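PDB 3E7Q: transcriptional regulator from Pseudomonas aeruginosa, which probably binds operator DNA through an N-terminal helix-turn-helix domain and regulates transcription as a repressor of the TetR family. Local coordinates for residues R146-E151 against D198-G203. Numbering follows the deposited sequence.
Sequences RQLAEE and DGLEAG
E201 OE2 accepts a hydrogen bond from a bridging water at 2.6 Å, and the same water donates a second one to the backbone carbonyl L148 O at 2.8 Å. Both acceptors are thus served by a single molecule, and it forms a water-mediated link between segments 146-151 and 198-203, whose nearest CA atoms, those of L148 and E201, are 8.7 Å apart. The other carboxylate oxygen, E201 OE1, forms a salt bridge with R89 of helix 88-99, which forms another with D198, so the group is held from two directions and its rotation is probably fixed.

Beside this water bridge the contact is apolar and loose. L148 sends its side chain at the second helix with CG anti to the backbone N (chi1 -163°), which carries both methyls across the gap. L148 CD1 lies 4.1 Å from both CD and OE2 of E201, whose chain bends at chi2 (-139°) and passes the leucine at a slant. The other methyl, L148 CD2, faces L200 CD1 at 4.4 Å. A88, R89, L92 and W154 also pack on L148, while F208 lies on L200, so these leucines are buried by more than each other.

E151 OE1 stays 6.0 Å from E201 OE2; the like charges do not touch, and E151 OE2 is hydrogen-bonded to A88 N. On the second helix, A202 packs on A202 of the second subunit and D198 forms a salt bridge with R207 of that subunit. The arrangement joins the ends of helices 124-152 and 186-204 in the all-helical C-terminal domain of a TetR-family dimer.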
ATOM      1  N   ARG B 146     -17.213   1.093 -18.108  1.00 40.41           N
ATOM      2  CA  ARG B 146     -18.352   1.616 -18.844  1.00 41.32           C
ATOM      3  C   ARG B 146     -18.689   0.849 -20.070  1.00 40.27           C
ATOM      4  O   ARG B 146     -19.855   0.661 -20.344  1.00 39.39           O
ATOM      5  CB  ARG B 146     -18.116   3.027 -19.281  1.00 42.36           C
ATOM      6  CG  ARG B 146     -18.221   3.925 -18.106  1.00 48.12           C
ATOM      7  CD  ARG B 146     -18.343   5.341 -18.507  1.00 52.72           C
ATOM      8  NE  ARG B 146     -18.619   6.054 -17.295  1.00 55.44           N
ATOM      9  CZ  ARG B 146     -18.178   7.263 -17.037  1.00 58.49           C
ATOM     10  NH1 ARG B 146     -17.430   7.890 -17.938  1.00 58.93           N
ATOM     11  NH2 ARG B 146     -18.462   7.809 -15.854  1.00 59.48           N
ATOM     12  N   GLN B 147     -17.678   0.456 -20.825  1.00 39.45           N
ATOM     13  CA  GLN B 147     -17.870  -0.495 -21.940  1.00 39.81           C
ATOM     14  C   GLN B 147     -18.526  -1.775 -21.436  1.00 38.81           C
ATOM     15  O   GLN B 147     -19.530  -2.200 -21.964  1.00 39.39           O
ATOM     16  CB  GLN B 147     -16.505  -0.799 -22.570  1.00 40.22           C
ATOM     17  CG  GLN B 147     -16.583  -1.239 -23.963  1.00 41.84           C
ATOM     18  CD  GLN B 147     -15.280  -1.797 -24.518  1.00 40.39           C
ATOM     19  OE1 GLN B 147     -14.230  -1.721 -23.903  1.00 42.13           O
ATOM     20  NE2 GLN B 147     -15.364  -2.341 -25.691  1.00 40.78           N
ATOM     21  N   LEU B 148     -17.979  -2.337 -20.367  1.00 37.98           N
ATOM     22  CA  LEU B 148     -18.566  -3.491 -19.698  1.00 38.61           C
ATOM     23  C   LEU B 148     -20.029  -3.340 -19.338  1.00 38.24           C
ATOM     24  O   LEU B 148     -20.831  -4.249 -19.612  1.00 39.13           O
ATOM     25  CB  LEU B 148     -17.798  -3.902 -18.446  1.00 38.01           C
ATOM     26  CG  LEU B 148     -18.028  -5.302 -17.847  1.00 37.26           C
ATOM     27  CD1 LEU B 148     -17.632  -6.418 -18.828  1.00 35.23           C
ATOM     28  CD2 LEU B 148     -17.202  -5.436 -16.567  1.00 38.04           C
ATOM     29  N   ALA B 149     -20.346  -2.213 -18.726  1.00 38.21           N
ATOM     30  CA  ALA B 149     -21.699  -1.867 -18.343  1.00 38.06           C
ATOM     31  C   ALA B 149     -22.663  -1.760 -19.543  1.00 38.08           C
ATOM     32  O   ALA B 149     -23.807  -2.244 -19.477  1.00 36.24           O
ATOM     33  CB  ALA B 149     -21.680  -0.548 -17.537  1.00 37.27           C
ATOM     34  N   GLU B 150     -22.198  -1.119 -20.616  1.00 38.62           N
ATOM     35  CA  GLU B 150     -22.943  -1.026 -21.876  1.00 39.62           C
ATOM     36  C   GLU B 150     -23.195  -2.432 -22.516  1.00 38.97           C
ATOM     37  O   GLU B 150     -24.308  -2.771 -22.860  1.00 38.52           O
ATOM     38  CB  GLU B 150     -22.236  -0.084 -22.871  1.00 39.85           C
ATOM     39  CG  GLU B 150     -22.844  -0.159 -24.347  1.00 42.34           C
ATOM     40  CD  GLU B 150     -24.235   0.530 -24.529  1.00 47.58           C
ATOM     41  OE1 GLU B 150     -24.628   1.341 -23.645  1.00 51.09           O
ATOM     42  OE2 GLU B 150     -24.921   0.264 -25.568  1.00 50.43           O
ATOM     43  N   GLU B 151     -22.152  -3.259 -22.602  1.00 39.92           N
ATOM     44  CA  GLU B 151     -22.297  -4.681 -23.013  1.00 39.73           C
ATOM     45  C   GLU B 151     -23.370  -5.419 -22.181  1.00 40.56           C
ATOM     46  O   GLU B 151     -24.120  -6.276 -22.688  1.00 39.24           O
ATOM     47  CB  GLU B 151     -20.943  -5.388 -22.900  1.00 39.07           C
ATOM     48  CG  GLU B 151     -19.883  -4.936 -23.916  1.00 38.41           C
ATOM     49  CD  GLU B 151     -18.540  -5.663 -23.737  1.00 39.05           C
ATOM     50  OE1 GLU B 151     -18.443  -6.679 -22.994  1.00 38.34           O
ATOM     51  OE2 GLU B 151     -17.580  -5.245 -24.380  1.00 37.82           O
ATOM     52  N   ASP B 198     -16.131 -11.034 -12.499  1.00 39.58           N
ATOM     53  CA  ASP B 198     -17.196 -12.042 -12.485  1.00 40.35           C
ATOM     54  C   ASP B 198     -18.274 -11.638 -11.501  1.00 41.35           C
ATOM     55  O   ASP B 198     -19.463 -11.719 -11.800  1.00 41.18           O
ATOM     56  CB  ASP B 198     -16.713 -13.432 -12.031  1.00 41.01           C
ATOM     57  CG  ASP B 198     -15.832 -14.148 -13.038  1.00 40.91           C
ATOM     58  OD1 ASP B 198     -15.669 -13.720 -14.191  1.00 40.27           O
ATOM     59  OD2 ASP B 198     -15.288 -15.192 -12.639  1.00 43.31           O
ATOM     60  N   GLY B 199     -17.841 -11.270 -10.302  1.00 42.37           N
ATOM     61  CA  GLY B 199     -18.728 -10.776  -9.251  1.00 42.43           C
ATOM     62  C   GLY B 199     -19.648  -9.644  -9.668  1.00 41.78           C
ATOM     63  O   GLY B 199     -20.842  -9.732  -9.486  1.00 41.60           O
ATOM     64  N   LEU B 200     -19.077  -8.579 -10.201  1.00 41.70           N
ATOM     65  CA  LEU B 200     -19.864  -7.547 -10.883  1.00 42.59           C
ATOM     66  C   LEU B 200     -20.865  -8.075 -11.863  1.00 41.89           C
ATOM     67  O   LEU B 200     -22.014  -7.812 -11.761  1.00 40.83           O
ATOM     68  CB  LEU B 200     -18.967  -6.636 -11.689  1.00 43.23           C
ATOM     69  CG  LEU B 200     -18.345  -5.393 -11.118  1.00 44.08           C
ATOM     70  CD1 LEU B 200     -17.811  -4.597 -12.336  1.00 45.88           C
ATOM     71  CD2 LEU B 200     -19.265  -4.541 -10.328  1.00 44.27           C
ATOM     72  N   GLU B 201     -20.397  -8.849 -12.827  1.00 42.76           N
ATOM     73  CA  GLU B 201     -21.274  -9.367 -13.859  1.00 42.80           C
ATOM     74  C   GLU B 201     -22.397 -10.268 -13.333  1.00 41.67           C
ATOM     75  O   GLU B 201     -23.484 -10.303 -13.936  1.00 39.27           O
ATOM     76  CB  GLU B 201     -20.467 -10.105 -14.923  1.00 43.08           C
ATOM     77  CG  GLU B 201     -19.552  -9.228 -15.719  1.00 47.78           C
ATOM     78  CD  GLU B 201     -19.567  -9.612 -17.170  1.00 54.29           C
ATOM     79  OE1 GLU B 201     -18.721 -10.438 -17.615  1.00 56.35           O
ATOM     80  OE2 GLU B 201     -20.493  -9.123 -17.868  1.00 61.63           O
ATOM     81  N   ALA B 202     -22.134 -10.960 -12.214  1.00 41.04           N
ATOM     82  CA  ALA B 202     -23.097 -11.878 -11.613  1.00 40.80           C
ATOM     83  C   ALA B 202     -24.205 -11.121 -10.900  1.00 40.95           C
ATOM     84  O   ALA B 202     -25.268 -11.664 -10.701  1.00 41.38           O
ATOM     85  CB  ALA B 202     -22.428 -12.884 -10.683  1.00 40.50           C
ATOM     86  N   GLY B 203     -23.972  -9.860 -10.562  1.00 41.27           N
ATOM     87  CA  GLY B 203     -25.031  -8.974 -10.056  1.00 41.05           C
ATOM     88  C   GLY B 203     -24.553  -7.908  -9.076  1.00 41.29           C
ATOM     89  O   GLY B 203     -25.298  -7.004  -8.744  1.00 40.80           O
TER
HETATM   90  O   HOH W   1     -21.006  -7.064 -19.339  1.00 27.96           O